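Long-range contact in Lys-gingipain catalytic subunit (Porphyromonas gingivalis, PDB 6I9A), which cleaves proteins after lysine residues as a secreted cysteine protease of the peptidase C25 family, probably serving as a virulence factor in periodontal disease: residues E263-I277 against Y357-R369. Residues are numbered along the deposited sequence; the frame is centred on the assembly and turned at random.
Sequences EVITRVKEKGAYAYI and YHVLGDGSVMPYR. With CA (calcium ion), chain H.
Tyr-276 and Leu-360 form the hydrogen-bonded pair at the centre of an antiparallel join between strand 273-279 and strand 357-361, the latter being the outermost strand of the six-stranded sheet of the catalytic domain. Tyr-276 N donates a hydrogen bond to Leu-360 O at 2.8 Å, and Leu-360 N returns a bond to Tyr-276 O at 2.9 Å. On one face of this pairing the side chains of Ile-277 and Val-359 cross obliquely, with Ile-277 CG1 4.0 Å from Val-359 CG2. A chi1 of -67° sets CG1 of Ile-277 beside the backbone N and turns Ile-277 CG2 to the edge of the Tyr-357 ring at CD2. The Tyr-357 hydroxyl is hydrogen-bonded to Asp-288.

The opposite face carries Leu-360, which extends toward helix 261-267 until Leu-360 CD1 lies 3.9 Å from Glu-263 N. One turn further on, the methyl CG2 of Thr-266 rests over Leu-360 O and Gly-361 CA; here the backbones come close, Gly-361 CA lying 4.2 Å from Ala-275 CA.

Beyond the strand pair the chain corners at Tyr-274. Its carbonyl O accepts Asp-362 N in the carbonyl plane, a long but straight bond of 3.3 Å (168° at the hydrogen). With CG wedged between backbone N and carbonyl carbon (chi1 63°), the ring reaches the 365-367 loop: Tyr-274 CE1 meets Val-365 CG1 obliquely at 3.5 Å, and the hydroxyl oxygen of Tyr-274 touches Pro-367 CB at 3.6 Å.

The contact thus combines a backbone-bonded sheet edge with apolar packing around Ile-277 and Tyr-274, while Leu-360 meets helix backbone and Thr-266 adds a methyl. Glu-263 points away from the strand, binding calcium through both carboxylate oxygens alongside Asp-85 and Phe-254 O, with OE2 also hydrogen-bonded to Ser-122, so the helix resting on Leu-360 links this edge of the sheet to the metal site.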
loop_
_atom_site.group_PDB
_atom_site.type_symbol
_atom_site.label_atom_id
_atom_site.label_comp_id
_atom_site.label_asym_id
_atom_site.label_seq_id
_atom_site.Cartn_x
_atom_site.Cartn_y
_atom_site.Cartn_z
ATOM N N GLU A 263 -5.146 11.449 6.056
ATOM C CA GLU A 263 -5.089 11.053 7.455
ATOM C C GLU A 263 -6.503 10.731 7.937
ATOM O O GLU A 263 -6.731 9.745 8.624
ATOM C CB GLU A 263 -4.461 12.173 8.297
ATOM C CG GLU A 263 -2.947 12.221 8.116
ATOM C CD GLU A 263 -2.300 13.399 8.824
ATOM O OE1 GLU A 263 -2.751 14.553 8.652
ATOM O OE2 GLU A 263 -1.266 13.167 9.486
ATOM N N VAL A 264 -7.482 11.608 7.620
ATOM C CA VAL A 264 -8.845 11.333 8.120
ATOM C C VAL A 264 -9.386 10.039 7.538
ATOM O O VAL A 264 -10.008 9.252 8.274
ATOM C CB VAL A 264 -9.764 12.538 7.807
ATOM C CG1 VAL A 264 -11.221 12.240 8.173
ATOM C CG2 VAL A 264 -9.292 13.772 8.580
ATOM N N ILE A 265 -9.195 9.795 6.243
ATOM C CA ILE A 265 -9.846 8.644 5.622
ATOM C C ILE A 265 -9.296 7.327 6.195
ATOM O O ILE A 265 -10.020 6.322 6.179
ATOM C CB ILE A 265 -9.745 8.719 4.078
ATOM C CG1 ILE A 265 -10.899 7.958 3.423
ATOM C CG2 ILE A 265 -8.345 8.255 3.559
ATOM C CD1 ILE A 265 -10.972 8.251 1.885
ATOM N N THR A 266 -8.040 7.339 6.706
ATOM C CA THR A 266 -7.488 6.148 7.321
ATOM C C THR A 266 -7.775 6.122 8.818
ATOM O O THR A 266 -7.987 5.033 9.358
ATOM C CB THR A 266 -6.011 6.028 7.006
ATOM O OG1 THR A 266 -5.299 7.248 7.331
ATOM C CG2 THR A 266 -5.780 5.653 5.581
ATOM N N ARG A 267 -7.797 7.272 9.513
ATOM C CA ARG A 267 -8.030 7.299 10.975
ATOM C C ARG A 267 -9.471 6.980 11.365
ATOM O O ARG A 267 -9.683 6.559 12.501
ATOM C CB ARG A 267 -7.684 8.677 11.544
ATOM C CG ARG A 267 -6.213 8.999 11.508
ATOM C CD ARG A 267 -5.996 10.439 11.890
ATOM N NE ARG A 267 -4.557 10.690 11.922
ATOM C CZ ARG A 267 -3.998 11.798 12.406
ATOM N NH1 ARG A 267 -4.761 12.805 12.838
ATOM N NH2 ARG A 267 -2.675 11.933 12.403
ATOM N N VAL A 268 -10.471 7.231 10.507
ATOM C CA VAL A 268 -11.862 7.084 10.951
ATOM C C VAL A 268 -12.167 5.634 11.325
ATOM O O VAL A 268 -11.719 4.663 10.690
ATOM C CB VAL A 268 -12.851 7.642 9.913
ATOM C CG1 VAL A 268 -12.889 9.171 9.935
ATOM C CG2 VAL A 268 -12.586 7.112 8.502
ATOM N N LYS A 269 -12.987 5.489 12.401
ATOM C CA LYS A 269 -13.249 4.189 12.994
ATOM C C LYS A 269 -14.306 3.395 12.239
ATOM O O LYS A 269 -15.410 3.898 12.037
ATOM C CB LYS A 269 -13.727 4.377 14.453
ATOM C CG LYS A 269 -13.885 3.029 15.162
ATOM C CD LYS A 269 -14.072 3.208 16.680
ATOM C CE LYS A 269 -13.890 1.895 17.457
ATOM N NZ LYS A 269 -12.449 1.391 17.495
ATOM N N GLU A 270 -13.990 2.160 11.859
ATOM C CA GLU A 270 -14.958 1.234 11.248
ATOM C C GLU A 270 -15.688 1.869 10.067
ATOM O O GLU A 270 -16.855 1.586 9.799
ATOM C CB GLU A 270 -15.955 0.702 12.313
ATOM C CG GLU A 270 -15.243 -0.178 13.356
ATOM C CD GLU A 270 -16.105 -0.664 14.502
ATOM O OE1 GLU A 270 -17.250 -0.192 14.634
ATOM O OE2 GLU A 270 -15.627 -1.532 15.261
ATOM N N LYS A 271 -14.934 2.649 9.302
ATOM C CA LYS A 271 -15.424 3.253 8.056
ATOM C C LYS A 271 -14.189 3.730 7.305
ATOM O O LYS A 271 -13.084 3.701 7.834
ATOM C CB LYS A 271 -16.434 4.369 8.369
ATOM C CG LYS A 271 -15.776 5.575 9.040
ATOM C CD LYS A 271 -16.765 6.663 9.531
ATOM C CE LYS A 271 -17.689 6.233 10.656
ATOM N NZ LYS A 271 -16.987 6.168 11.978
ATOM N N GLY A 272 -14.406 4.244 6.109
ATOM C CA GLY A 272 -13.271 4.765 5.340
ATOM C C GLY A 272 -12.345 3.668 4.823
ATOM O O GLY A 272 -12.766 2.566 4.426
ATOM N N ALA A 273 -11.046 4.032 4.758
ATOM C CA ALA A 273 -10.023 3.247 4.065
ATOM C C ALA A 273 -9.067 2.529 4.993
ATOM O O ALA A 273 -8.832 2.990 6.113
ATOM C CB ALA A 273 -9.193 4.254 3.207
ATOM N N TYR A 274 -8.420 1.470 4.470
ATOM C CA TYR A 274 -7.273 0.888 5.185
ATOM C C TYR A 274 -5.944 1.490 4.702
ATOM O O TYR A 274 -4.934 1.383 5.401
ATOM C CB TYR A 274 -7.251 -0.641 5.038
ATOM C CG TYR A 274 -7.087 -1.130 3.622
ATOM C CD1 TYR A 274 -5.835 -1.124 3.005
ATOM C CD2 TYR A 274 -8.181 -1.564 2.873
ATOM C CE1 TYR A 274 -5.673 -1.594 1.701
ATOM C CE2 TYR A 274 -8.026 -2.029 1.559
ATOM C CZ TYR A 274 -6.777 -1.994 0.967
ATOM O OH TYR A 274 -6.566 -2.447 -0.303
ATOM N N ALA A 275 -5.943 2.180 3.550
ATOM C CA ALA A 275 -4.744 2.844 3.026
ATOM C C ALA A 275 -5.224 3.887 2.043
ATOM O O ALA A 275 -6.281 3.772 1.410
ATOM C CB ALA A 275 -3.817 1.860 2.345
ATOM N N TYR A 276 -4.377 4.910 1.886
ATOM C CA TYR A 276 -4.609 6.042 0.959
ATOM C C TYR A 276 -3.332 6.367 0.267
ATOM O O TYR A 276 -2.272 6.443 0.891
ATOM C CB TYR A 276 -5.087 7.263 1.750
ATOM C CG TYR A 276 -5.462 8.422 0.845
ATOM C CD1 TYR A 276 -6.625 8.381 0.080
ATOM C CD2 TYR A 276 -4.638 9.538 0.727
ATOM C CE1 TYR A 276 -6.985 9.440 -0.757
ATOM C CE2 TYR A 276 -4.999 10.612 -0.106
ATOM C CZ TYR A 276 -6.173 10.545 -0.848
ATOM O OH TYR A 276 -6.556 11.551 -1.685
ATOM N N ILE A 277 -3.429 6.571 -1.054
ATOM C CA ILE A 277 -2.297 7.104 -1.822
ATOM C C ILE A 277 -2.686 8.490 -2.324
ATOM O O ILE A 277 -3.762 8.638 -2.935
ATOM C CB ILE A 277 -1.957 6.201 -3.045
ATOM C CG1 ILE A 277 -1.430 4.837 -2.546
ATOM C CG2 ILE A 277 -0.897 6.901 -3.913
ATOM C CD1 ILE A 277 -1.443 3.765 -3.642
ATOM N N TYR A 357 4.206 11.932 -3.776
ATOM C CA TYR A 357 3.230 10.882 -3.463
ATOM C C TYR A 357 3.598 10.119 -2.217
ATOM O O TYR A 357 4.793 9.811 -1.968
ATOM C CB TYR A 357 3.016 9.983 -4.671
ATOM C CG TYR A 357 1.892 10.487 -5.570
ATOM C CD1 TYR A 357 2.131 11.422 -6.584
ATOM C CD2 TYR A 357 0.576 10.092 -5.355
ATOM C CE1 TYR A 357 1.087 11.912 -7.367
ATOM C CE2 TYR A 357 -0.458 10.562 -6.154
ATOM C CZ TYR A 357 -0.196 11.459 -7.165
ATOM O OH TYR A 357 -1.259 11.867 -7.939
ATOM N N HIS A 358 2.585 9.814 -1.417
ATOM C CA HIS A 358 2.761 9.065 -0.175
ATOM C C HIS A 358 1.683 8.043 -0.017
ATOM O O HIS A 358 0.563 8.223 -0.500
ATOM C CB HIS A 358 2.659 10.047 1.023
ATOM C CG HIS A 358 3.853 10.956 1.151
ATOM N ND1 HIS A 358 4.020 12.047 0.340
ATOM C CD2 HIS A 358 4.937 10.856 1.968
ATOM C CE1 HIS A 358 5.197 12.590 0.685
ATOM N NE2 HIS A 358 5.787 11.897 1.660
ATOM N N VAL A 359 2.021 7.010 0.789
ATOM C CA VAL A 359 1.036 6.106 1.344
ATOM C C VAL A 359 0.789 6.515 2.808
ATOM O O VAL A 359 1.743 6.571 3.608
ATOM C CB VAL A 359 1.478 4.634 1.293
ATOM C CG1 VAL A 359 0.396 3.748 1.954
ATOM C CG2 VAL A 359 1.727 4.154 -0.154
ATOM N N LEU A 360 -0.486 6.722 3.143
ATOM C CA LEU A 360 -0.974 6.867 4.527
ATOM C C LEU A 360 -1.804 5.612 4.821
ATOM O O LEU A 360 -2.517 5.093 3.950
ATOM C CB LEU A 360 -1.801 8.141 4.698
ATOM C CG LEU A 360 -0.940 9.412 4.599
ATOM C CD1 LEU A 360 -1.782 10.640 4.245
ATOM C CD2 LEU A 360 -0.201 9.646 5.931
ATOM N N GLY A 361 -1.671 5.088 6.039
ATOM C CA GLY A 361 -2.210 3.762 6.311
ATOM C C GLY A 361 -1.207 2.697 5.868
ATOM O O GLY A 361 -0.005 2.964 5.785
ATOM N N ASP A 362 -1.658 1.459 5.655
ATOM C CA ASP A 362 -0.728 0.339 5.552
ATOM C C ASP A 362 -0.404 -0.009 4.107
ATOM O O ASP A 362 -1.169 -0.666 3.383
ATOM C CB ASP A 362 -1.331 -0.861 6.292
ATOM C CG ASP A 362 -0.379 -2.052 6.386
ATOM O OD1 ASP A 362 0.697 -2.010 5.738
ATOM O OD2 ASP A 362 -0.695 -3.004 7.146
ATOM N N GLY A 363 0.788 0.406 3.689
ATOM C CA GLY A 363 1.278 0.167 2.343
ATOM C C GLY A 363 1.706 -1.258 2.048
ATOM O O GLY A 363 1.907 -1.645 0.886
ATOM N N SER A 364 1.813 -2.091 3.112
ATOM C CA SER A 364 2.203 -3.497 2.941
ATOM C C SER A 364 1.039 -4.413 2.628
ATOM O O SER A 364 1.245 -5.591 2.357
ATOM C CB SER A 364 2.981 -4.014 4.152
ATOM O OG SER A 364 2.139 -4.220 5.279
ATOM N N VAL A 365 -0.199 -3.893 2.648
ATOM C CA VAL A 365 -1.371 -4.715 2.271
ATOM C C VAL A 365 -1.239 -5.085 0.801
ATOM O O VAL A 365 -0.816 -4.265 -0.050
ATOM C CB VAL A 365 -2.666 -3.915 2.526
ATOM C CG1 VAL A 365 -3.888 -4.626 1.923
ATOM C CG2 VAL A 365 -2.876 -3.659 4.016
ATOM N N MET A 366 -1.660 -6.293 0.459
ATOM C CA MET A 366 -1.811 -6.779 -0.894
ATOM C C MET A 366 -3.284 -6.664 -1.286
ATOM O O MET A 366 -4.099 -7.500 -0.872
ATOM C CB MET A 366 -1.347 -8.237 -1.056
ATOM C CG MET A 366 0.139 -8.371 -0.967
ATOM S SD MET A 366 0.631 -9.906 -1.736
ATOM C CE MET A 366 2.397 -9.847 -1.456
ATOM N N PRO A 367 -3.694 -5.661 -2.043
ATOM C CA PRO A 367 -5.120 -5.528 -2.344
ATOM C C PRO A 367 -5.596 -6.679 -3.199
ATOM O O PRO A 367 -4.947 -7.111 -4.159
ATOM C CB PRO A 367 -5.232 -4.185 -3.105
ATOM C CG PRO A 367 -3.967 -3.431 -2.675
ATOM C CD PRO A 367 -2.921 -4.524 -2.593
ATOM N N TYR A 368 -6.834 -7.127 -2.900
ATOM C CA TYR A 368 -7.494 -8.103 -3.771
ATOM C C TYR A 368 -7.894 -7.411 -5.091
ATOM O O TYR A 368 -7.922 -6.169 -5.193
ATOM C CB TYR A 368 -8.764 -8.680 -3.058
ATOM C CG TYR A 368 -8.472 -9.202 -1.670
ATOM C CD1 TYR A 368 -7.560 -10.235 -1.472
ATOM C CD2 TYR A 368 -9.102 -8.661 -0.558
ATOM C CE1 TYR A 368 -7.280 -10.711 -0.197
ATOM C CE2 TYR A 368 -8.841 -9.126 0.729
ATOM C CZ TYR A 368 -7.899 -10.136 0.907
ATOM O OH TYR A 368 -7.547 -10.590 2.158
ATOM N N ARG A 369 -8.160 -8.220 -6.106
ATOM C CA ARG A 369 -8.599 -7.739 -7.405
ATOM C C ARG A 369 -9.891 -8.458 -7.700
ATOM O O ARG A 369 -9.888 -9.600 -8.191
ATOM C CB ARG A 369 -7.539 -7.987 -8.462
ATOM C CG ARG A 369 -6.282 -7.132 -8.274
ATOM C CD ARG A 369 -5.208 -7.448 -9.368
ATOM N NE ARG A 369 -4.610 -8.782 -9.240
ATOM C CZ ARG A 369 -3.552 -9.052 -8.488
ATOM N NH1 ARG A 369 -3.034 -8.123 -7.718
ATOM N NH2 ARG A 369 -3.062 -10.301 -8.430
HETATM CA CA CA H . -0.962 15.459 10.347
HETATM O O HOH W 1 0.449 17.062 11.509
HETATM O O HOH W 2 -1.871 17.386 9.136
HETATM O O HOH W 3 -2.773 16.215 11.665
#